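Local coordinates for protein catechol 1,2 dioxygenase (PDB 2XSU) that probably uses a ferric iron centre to cleave the ring of catechol with dioxygen, giving cis,cis-muconate in the beta-ketoadipate pathway, at residues I150-N162 / L179-Y191. The protein carries 1 engineered substitution. Numbering follows the deposited sequence.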
ATOM      1  N   ILE A 150     -33.039  27.698 -14.241  1.00 24.53           N
ATOM      2  CA  ILE A 150     -32.869  26.296 -14.659  1.00 23.48           C
ATOM      3  C   ILE A 150     -31.685  26.094 -15.630  1.00 22.92           C
ATOM      4  O   ILE A 150     -31.326  26.995 -16.411  1.00 23.14           O
ATOM      5  CB  ILE A 150     -34.201  25.657 -15.173  1.00 24.56           C
ATOM      6  CG1 ILE A 150     -34.673  26.311 -16.479  1.00 25.17           C
ATOM      7  CG2 ILE A 150     -35.298  25.750 -14.106  1.00 22.76           C
ATOM      8  CD1 ILE A 150     -34.159  25.645 -17.742  1.00 27.76           C
ATOM      9  N   ILE A 151     -31.048  24.928 -15.524  1.00 21.20           N
ATOM     10  CA  ILE A 151     -29.978  24.510 -16.424  1.00 20.35           C
ATOM     11  C   ILE A 151     -30.449  23.289 -17.219  1.00 20.44           C
ATOM     12  O   ILE A 151     -30.658  22.199 -16.650  1.00 19.79           O
ATOM     13  CB  ILE A 151     -28.653  24.162 -15.675  1.00 20.43           C
ATOM     14  CG1 ILE A 151     -28.170  25.364 -14.864  1.00 20.73           C
ATOM     15  CG2 ILE A 151     -27.578  23.705 -16.648  1.00 20.81           C
ATOM     16  CD1 ILE A 151     -26.988  25.044 -13.878  1.00 20.02           C
ATOM     17  N   GLU A 152     -30.627  23.471 -18.532  1.00 20.04           N
ATOM     18  CA  GLU A 152     -30.979  22.372 -19.439  1.00 19.99           C
ATOM     19  C   GLU A 152     -29.714  21.668 -19.942  1.00 19.06           C
ATOM     20  O   GLU A 152     -28.727  22.333 -20.271  1.00 20.43           O
ATOM     21  CB  GLU A 152     -31.811  22.887 -20.642  1.00 20.45           C
ATOM     22  CG  GLU A 152     -32.125  21.788 -21.700  1.00 22.80           C
ATOM     23  CD  GLU A 152     -32.913  22.308 -22.930  1.00 26.97           C
ATOM     24  OE1 GLU A 152     -32.868  23.529 -23.201  1.00 29.47           O
ATOM     25  OE2 GLU A 152     -33.574  21.483 -23.622  1.00 28.37           O
ATOM     26  N   GLY A 153     -29.738  20.328 -20.001  1.00 19.17           N
ATOM     27  CA  GLY A 153     -28.622  19.549 -20.525  1.00 19.05           C
ATOM     28  C   GLY A 153     -27.503  19.253 -19.536  1.00 18.09           C
ATOM     29  O   GLY A 153     -26.458  18.732 -19.918  1.00 18.95           O
ATOM     30  N   ALA A 154     -27.741  19.558 -18.262  1.00 17.45           N
ATOM     31  CA  ALA A 154     -26.810  19.169 -17.205  1.00 16.27           C
ATOM     32  C   ALA A 154     -26.764  17.647 -17.108  1.00 16.48           C
ATOM     33  O   ALA A 154     -27.800  16.981 -17.235  1.00 16.99           O
ATOM     34  CB  ALA A 154     -27.227  19.780 -15.881  1.00 15.19           C
ATOM     35  N   LYS A 155     -25.566  17.110 -16.901  1.00 15.20           N
ATOM     36  CA  LYS A 155     -25.345  15.666 -16.822  1.00 15.32           C
ATOM     37  C   LYS A 155     -25.451  15.205 -15.362  1.00 14.98           C
ATOM     38  O   LYS A 155     -24.571  15.521 -14.559  1.00 16.47           O
ATOM     39  CB  LYS A 155     -23.960  15.376 -17.376  1.00 15.58           C
ATOM     40  CG  LYS A 155     -23.662  13.952 -17.635  1.00 18.84           C
ATOM     41  CD  LYS A 155     -22.373  13.841 -18.441  1.00 22.80           C
ATOM     42  CE  LYS A 155     -21.898  12.405 -18.536  1.00 27.31           C
ATOM     43  NZ  LYS A 155     -20.731  12.240 -19.465  1.00 33.29           N
ATOM     44  N   VAL A 156     -26.520  14.476 -15.030  1.00 13.16           N
ATOM     45  CA  VAL A 156     -26.755  13.997 -13.655  1.00 12.69           C
ATOM     46  C   VAL A 156     -26.408  12.519 -13.634  1.00 12.48           C
ATOM     47  O   VAL A 156     -27.135  11.690 -14.214  1.00 12.74           O
ATOM     48  CB  VAL A 156     -28.214  14.236 -13.212  1.00 12.42           C
ATOM     49  CG1 VAL A 156     -28.431  13.698 -11.764  1.00 13.96           C
ATOM     50  CG2 VAL A 156     -28.543  15.737 -13.294  1.00 12.57           C
ATOM     51  N   GLU A 157     -25.283  12.165 -12.997  1.00 11.48           N
ATOM     52  CA  GLU A 157     -24.856  10.780 -12.937  1.00 10.62           C
ATOM     53  C   GLU A 157     -25.158  10.240 -11.570  1.00 11.03           C
ATOM     54  O   GLU A 157     -24.726  10.836 -10.588  1.00 11.47           O
ATOM     55  CB  GLU A 157     -23.351  10.664 -13.212  1.00 10.97           C
ATOM     56  CG  GLU A 157     -22.955  11.197 -14.577  1.00 12.62           C
ATOM     57  CD  GLU A 157     -21.493  10.947 -14.850  1.00 13.33           C
ATOM     58  OE1 GLU A 157     -21.108   9.765 -14.978  1.00 13.43           O
ATOM     59  OE2 GLU A 157     -20.736  11.960 -14.966  1.00 17.23           O
ATOM     60  N   VAL A 158     -25.918   9.139 -11.510  1.00 10.22           N
ATOM     61  CA  VAL A 158     -26.327   8.541 -10.216  1.00 10.63           C
ATOM     62  C   VAL A 158     -25.934   7.073 -10.142  1.00 10.94           C
ATOM     63  O   VAL A 158     -25.986   6.332 -11.148  1.00 10.87           O
ATOM     64  CB  VAL A 158     -27.854   8.735  -9.940  1.00 10.84           C
ATOM     65  CG1 VAL A 158     -28.141  10.172  -9.534  1.00 12.99           C
ATOM     66  CG2 VAL A 158     -28.658   8.403 -11.177  1.00 13.59           C
ATOM     67  N   TRP A 159     -25.483   6.658  -8.961  1.00  9.24           N
ATOM     68  CA  TRP A 159     -25.269   5.242  -8.692  1.00  9.58           C
ATOM     69  C   TRP A 159     -25.564   4.935  -7.234  1.00  8.93           C
ATOM     70  O   TRP A 159     -25.343   5.776  -6.356  1.00  8.35           O
ATOM     71  CB  TRP A 159     -23.853   4.772  -9.144  1.00  9.54           C
ATOM     72  CG  TRP A 159     -22.613   5.343  -8.378  1.00  8.55           C
ATOM     73  CD1 TRP A 159     -21.833   4.667  -7.483  1.00 10.64           C
ATOM     74  CD2 TRP A 159     -22.023   6.657  -8.523  1.00  9.02           C
ATOM     75  NE1 TRP A 159     -20.805   5.491  -7.034  1.00 10.02           N
ATOM     76  CE2 TRP A 159     -20.895   6.709  -7.659  1.00  9.05           C
ATOM     77  CE3 TRP A 159     -22.356   7.795  -9.274  1.00 10.44           C
ATOM     78  CZ2 TRP A 159     -20.098   7.874  -7.519  1.00  8.68           C
ATOM     79  CZ3 TRP A 159     -21.573   8.957  -9.152  1.00 10.57           C
ATOM     80  CH2 TRP A 159     -20.437   8.981  -8.268  1.00 10.36           C
ATOM     81  N   HIS A 160     -26.068   3.735  -6.978  1.00  9.35           N
ATOM     82  CA  HIS A 160     -26.404   3.336  -5.594  1.00  8.71           C
ATOM     83  C   HIS A 160     -26.511   1.806  -5.455  1.00  9.48           C
ATOM     84  O   HIS A 160     -26.493   1.075  -6.474  1.00 10.56           O
ATOM     85  CB  HIS A 160     -27.674   4.066  -5.100  1.00  9.01           C
ATOM     86  CG  HIS A 160     -28.963   3.615  -5.728  1.00  9.42           C
ATOM     87  ND1 HIS A 160     -29.593   2.425  -5.401  1.00 10.73           N
ATOM     88  CD2 HIS A 160     -29.773   4.242  -6.619  1.00 10.47           C
ATOM     89  CE1 HIS A 160     -30.726   2.335  -6.090  1.00 10.97           C
ATOM     90  NE2 HIS A 160     -30.865   3.429  -6.821  1.00 12.20           N
ATOM     91  N   ALA A 161     -26.612   1.363  -4.204  1.00  9.24           N
ATOM     92  CA  ALA A 161     -26.708  -0.056  -3.834  1.00  9.32           C
ATOM     93  C   ALA A 161     -28.098  -0.661  -4.020  1.00  9.77           C
ATOM     94  O   ALA A 161     -29.152   0.044  -3.969  1.00 10.35           O
ATOM     95  CB  ALA A 161     -26.246  -0.262  -2.390  1.00 10.40           C
ATOM     96  N   ASN A 162     -28.094  -1.974  -4.219  1.00 10.56           N
ATOM     97  CA  ASN A 162     -29.357  -2.743  -4.270  1.00 11.75           C
ATOM     98  C   ASN A 162     -29.927  -3.050  -2.876  1.00 12.60           C
ATOM     99  O   ASN A 162     -29.450  -2.501  -1.863  1.00 11.95           O
ATOM    100  CB  ASN A 162     -29.211  -4.008  -5.154  1.00 12.83           C
ATOM    101  CG  ASN A 162     -28.461  -5.144  -4.465  1.00 13.03           C
ATOM    102  OD1 ASN A 162     -27.973  -5.036  -3.326  1.00 13.76           O
ATOM    103  ND2 ASN A 162     -28.385  -6.275  -5.176  1.00 14.92           N
ATOM    104  N   LEU A 179     -28.588  -0.114 -11.511  1.00 11.82           N
ATOM    105  CA  LEU A 179     -28.590   1.024 -10.563  1.00 11.16           C
ATOM    106  C   LEU A 179     -27.483   2.055 -10.826  1.00 11.52           C
ATOM    107  O   LEU A 179     -27.001   2.703  -9.892  1.00 11.92           O
ATOM    108  CB  LEU A 179     -28.567   0.504  -9.100  1.00 11.58           C
ATOM    109  CG  LEU A 179     -29.606  -0.601  -8.818  1.00 11.49           C
ATOM    110  CD1 LEU A 179     -29.431  -1.171  -7.406  1.00 13.32           C
ATOM    111  CD2 LEU A 179     -31.048  -0.064  -8.989  1.00 14.46           C
ATOM    112  N   ARG A 180     -27.119   2.215 -12.100  1.00 10.22           N
ATOM    113  CA  ARG A 180     -26.186   3.264 -12.532  1.00 11.04           C
ATOM    114  C   ARG A 180     -26.728   3.888 -13.808  1.00 11.94           C
ATOM    115  O   ARG A 180     -26.925   3.193 -14.808  1.00 11.65           O
ATOM    116  CB  ARG A 180     -24.799   2.645 -12.815  1.00 11.09           C
ATOM    117  CG  ARG A 180     -24.169   1.901 -11.635  1.00 11.25           C
ATOM    118  CD  ARG A 180     -22.875   1.199 -12.076  1.00  9.92           C
ATOM    119  NE  ARG A 180     -22.249   0.488 -10.975  1.00 11.71           N
ATOM    120  CZ  ARG A 180     -21.478   1.060 -10.049  1.00 10.32           C
ATOM    121  NH1 ARG A 180     -21.239   2.373 -10.108  1.00 11.77           N
ATOM    122  NH2 ARG A 180     -20.973   0.315  -9.077  1.00 11.62           N
ATOM    123  N   ARG A 181     -26.950   5.195 -13.801  1.00 11.16           N
ATOM    124  CA  ARG A 181     -27.503   5.907 -14.963  1.00 12.02           C
ATOM    125  C   ARG A 181     -26.938   7.314 -15.094  1.00 12.61           C
ATOM    126  O   ARG A 181     -26.574   7.959 -14.087  1.00 12.25           O
ATOM    127  CB  ARG A 181     -29.024   5.995 -14.901  1.00 11.53           C
ATOM    128  CG  ARG A 181     -29.781   4.668 -14.961  1.00 13.00           C
ATOM    129  CD  ARG A 181     -29.631   3.955 -16.320  1.00 11.35           C
ATOM    130  NE  ARG A 181     -30.503   2.772 -16.328  1.00 12.98           N
ATOM    131  CZ  ARG A 181     -30.146   1.559 -15.939  1.00 12.57           C
ATOM    132  NH1 ARG A 181     -28.906   1.316 -15.531  1.00 14.60           N
ATOM    133  NH2 ARG A 181     -31.034   0.548 -15.968  1.00 15.19           N
ATOM    134  N   THR A 182     -26.933   7.816 -16.329  1.00 12.04           N
ATOM    135  CA  THR A 182     -26.687   9.217 -16.593  1.00 12.85           C
ATOM    136  C   THR A 182     -27.974   9.781 -17.167  1.00 13.69           C
ATOM    137  O   THR A 182     -28.491   9.246 -18.169  1.00 13.98           O
ATOM    138  CB  THR A 182     -25.552   9.400 -17.626  1.00 13.88           C
ATOM    139  OG1 THR A 182     -24.343   8.879 -17.070  1.00 14.27           O
ATOM    140  CG2 THR A 182     -25.371  10.883 -18.002  1.00 14.09           C
ATOM    141  N   ILE A 183     -28.453  10.852 -16.551  1.00 12.54           N
ATOM    142  CA  ILE A 183     -29.699  11.530 -16.972  1.00 13.54           C
ATOM    143  C   ILE A 183     -29.362  12.978 -17.349  1.00 14.76           C
ATOM    144  O   ILE A 183     -28.814  13.729 -16.546  1.00 15.22           O
ATOM    145  CB  ILE A 183     -30.791  11.550 -15.865  1.00 13.56           C
ATOM    146  CG1 ILE A 183     -31.058  10.161 -15.308  1.00 15.64           C
ATOM    147  CG2 ILE A 183     -32.108  12.134 -16.430  1.00 14.48           C
ATOM    148  CD1 ILE A 183     -31.914  10.164 -14.016  1.00 12.83           C
ATOM    149  N   LEU A 184     -29.711  13.396 -18.572  1.00 15.08           N
ATOM    150  CA  LEU A 184     -29.487  14.800 -18.940  1.00 15.26           C
ATOM    151  C   LEU A 184     -30.726  15.593 -18.594  1.00 15.09           C
ATOM    152  O   LEU A 184     -31.835  15.187 -18.935  1.00 15.78           O
ATOM    153  CB  LEU A 184     -29.170  14.952 -20.452  1.00 14.99           C
ATOM    154  CG  LEU A 184     -28.016  14.107 -20.992  1.00 17.07           C
ATOM    155  CD1 LEU A 184     -27.920  14.209 -22.552  1.00 18.86           C
ATOM    156  CD2 LEU A 184     -26.702  14.510 -20.321  1.00 19.38           C
ATOM    157  N   THR A 185     -30.562  16.722 -17.901  1.00 14.82           N
ATOM    158  CA  THR A 185     -31.748  17.489 -17.487  1.00 15.06           C
ATOM    159  C   THR A 185     -32.508  17.991 -18.731  1.00 15.79           C
ATOM    160  O   THR A 185     -31.895  18.302 -19.771  1.00 16.37           O
ATOM    161  CB  THR A 185     -31.444  18.673 -16.567  1.00 15.15           C
ATOM    162  OG1 THR A 185     -30.498  19.527 -17.207  1.00 15.70           O
ATOM    163  CG2 THR A 185     -30.837  18.170 -15.209  1.00 15.63           C
ATOM    164  N   ASP A 186     -33.829  18.031 -18.613  1.00 16.96           N
ATOM    165  CA  ASP A 186     -34.681  18.386 -19.751  1.00 18.19           C
ATOM    166  C   ASP A 186     -34.821  19.908 -19.871  1.00 19.76           C
ATOM    167  O   ASP A 186     -34.129  20.675 -19.190  1.00 18.45           O
ATOM    168  CB  ASP A 186     -36.045  17.682 -19.630  1.00 18.42           C
ATOM    169  CG  ASP A 186     -36.860  18.133 -18.411  1.00 16.35           C
ATOM    170  OD1 ASP A 186     -36.686  19.256 -17.890  1.00 17.19           O
ATOM    171  OD2 ASP A 186     -37.737  17.347 -17.989  1.00 19.80           O
ATOM    172  N   VAL A 187     -35.728  20.341 -20.753  1.00 20.85           N
ATOM    173  CA  VAL A 187     -35.956  21.765 -20.993  1.00 22.05           C
ATOM    174  C   VAL A 187     -36.392  22.576 -19.750  1.00 22.38           C
ATOM    175  O   VAL A 187     -36.234  23.801 -19.713  1.00 23.70           O
ATOM    176  CB  VAL A 187     -36.962  21.969 -22.181  1.00 22.03           C
ATOM    177  CG1 VAL A 187     -38.355  21.563 -21.787  1.00 22.72           C
ATOM    178  CG2 VAL A 187     -36.925  23.424 -22.640  1.00 24.18           C
ATOM    179  N   ASN A 188     -36.912  21.887 -18.733  1.00 21.87           N
ATOM    180  CA  ASN A 188     -37.312  22.531 -17.481  1.00 21.57           C
ATOM    181  C   ASN A 188     -36.265  22.372 -16.359  1.00 20.67           C
ATOM    182  O   ASN A 188     -36.527  22.745 -15.205  1.00 21.05           O
ATOM    183  CB  ASN A 188     -38.697  22.023 -17.032  1.00 22.48           C
ATOM    184  CG  ASN A 188     -39.783  22.224 -18.120  1.00 24.17           C
ATOM    185  OD1 ASN A 188     -40.509  21.291 -18.472  1.00 28.90           O
ATOM    186  ND2 ASN A 188     -39.855  23.419 -18.664  1.00 26.29           N
ATOM    187  N   GLY A 189     -35.088  21.868 -16.728  1.00 19.27           N
ATOM    188  CA  GLY A 189     -33.984  21.635 -15.775  1.00 18.07           C
ATOM    189  C   GLY A 189     -34.225  20.420 -14.909  1.00 17.40           C
ATOM    190  O   GLY A 189     -33.547  20.243 -13.896  1.00 16.71           O
ATOM    191  N   LYS A 190     -35.180  19.579 -15.298  1.00 16.73           N
ATOM    192  CA  LYS A 190     -35.608  18.453 -14.460  1.00 16.63           C
ATOM    193  C   LYS A 190     -34.955  17.131 -14.808  1.00 15.33           C
ATOM    194  O   LYS A 190     -34.671  16.838 -15.977  1.00 14.34           O
ATOM    195  CB  LYS A 190     -37.130  18.273 -14.543  1.00 17.84           C
ATOM    196  CG  LYS A 190     -37.982  19.328 -13.818  1.00 20.24           C
ATOM    197  CD  LYS A 190     -38.075  19.089 -12.272  1.00 26.86           C
ATOM    198  CE  LYS A 190     -38.351  17.622 -11.840  1.00 29.96           C
ATOM    199  NZ  LYS A 190     -39.711  17.113 -12.236  1.00 33.25           N
ATOM    200  N   TYR A 191     -34.673  16.324 -13.769  1.00 13.91           N
ATOM    201  CA  TYR A 191     -34.391  14.910 -13.915  1.00 12.73           C
ATOM    202  C   TYR A 191     -35.362  14.080 -13.055  1.00 12.53           C
ATOM    203  O   TYR A 191     -35.816  14.521 -11.999  1.00 12.51           O
ATOM    204  CB  TYR A 191     -32.913  14.579 -13.570  1.00 12.28           C
ATOM    205  CG  TYR A 191     -32.653  14.574 -12.065  1.00 12.26           C
ATOM    206  CD1 TYR A 191     -32.666  13.365 -11.359  1.00 10.78           C
ATOM    207  CD2 TYR A 191     -32.433  15.758 -11.373  1.00 13.27           C
ATOM    208  CE1 TYR A 191     -32.476  13.344  -9.936  1.00 11.90           C
ATOM    209  CE2 TYR A 191     -32.215  15.761  -9.966  1.00 11.20           C
ATOM    210  CZ  TYR A 191     -32.235  14.547  -9.279  1.00 11.30           C
ATOM    211  OH  TYR A 191     -32.045  14.536  -7.914  1.00 11.50           O
TER
HETATM  212  O   HOH W   1     -34.468  25.331 -21.474  1.00 35.83           O
HETATM  213  O   HOH W   2     -23.069   7.798 -14.956  1.00 12.72           O
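Val-156 faces Ile-183 and Val-158 faces Arg-181 as hydrogen-bonded pairs of two antiparallel strands, 155-159 and 180-184. Each pair is closed by two backbone bonds. The ladder is extended by His-160 N to Leu-179 O and by Thr-185 N to Ala-154 O.

Beyond the strand, Thr-185 OG1 is staggered between the N and C of its own residue (chi1 56°), turned to the 150-154 loop. It donates to Ile-151 O at 2.7 Å and accepts from Ala-154 N at 3.0 Å. Water links Glu-152 OE1 to Val-187 O. Residues 186-189 form a type I turn, closed by Gly-189 N on Asp-186 O. Asp-186 OD1 accepts from Asn-188 N, an Asx turn, and, on the opposite carboxylate face, from Lys-190 N.

Two CH-pi contacts are made. Val-156 CG1, anti to the backbone N (chi1 179°), is thereby put over the centre of the Tyr-191 ring, 4.2 Å from the centroid. Leu-179 CB lies over one face of the His-160 ring, toward its rim. On the face carrying Lys-155, Glu-157 and Trp-159, water bridges Thr-182 OG1 and Glu-157 OE1, which also bonds to Tyr-112 OH. Arg-180 NH1 lies 3.5 Å from Trp-159 CD1; Leu-111 O (NH1) and Ser-168 O (NH2) hold the guanidinium.

The antiparallel pair belongs to the mixed sheet of the dioxygenase domain. Strand 155-159 also pairs with 221-231, where Trp-159 stacks on the iron ligand His-227. Strand 118-120 runs parallel to 180-184.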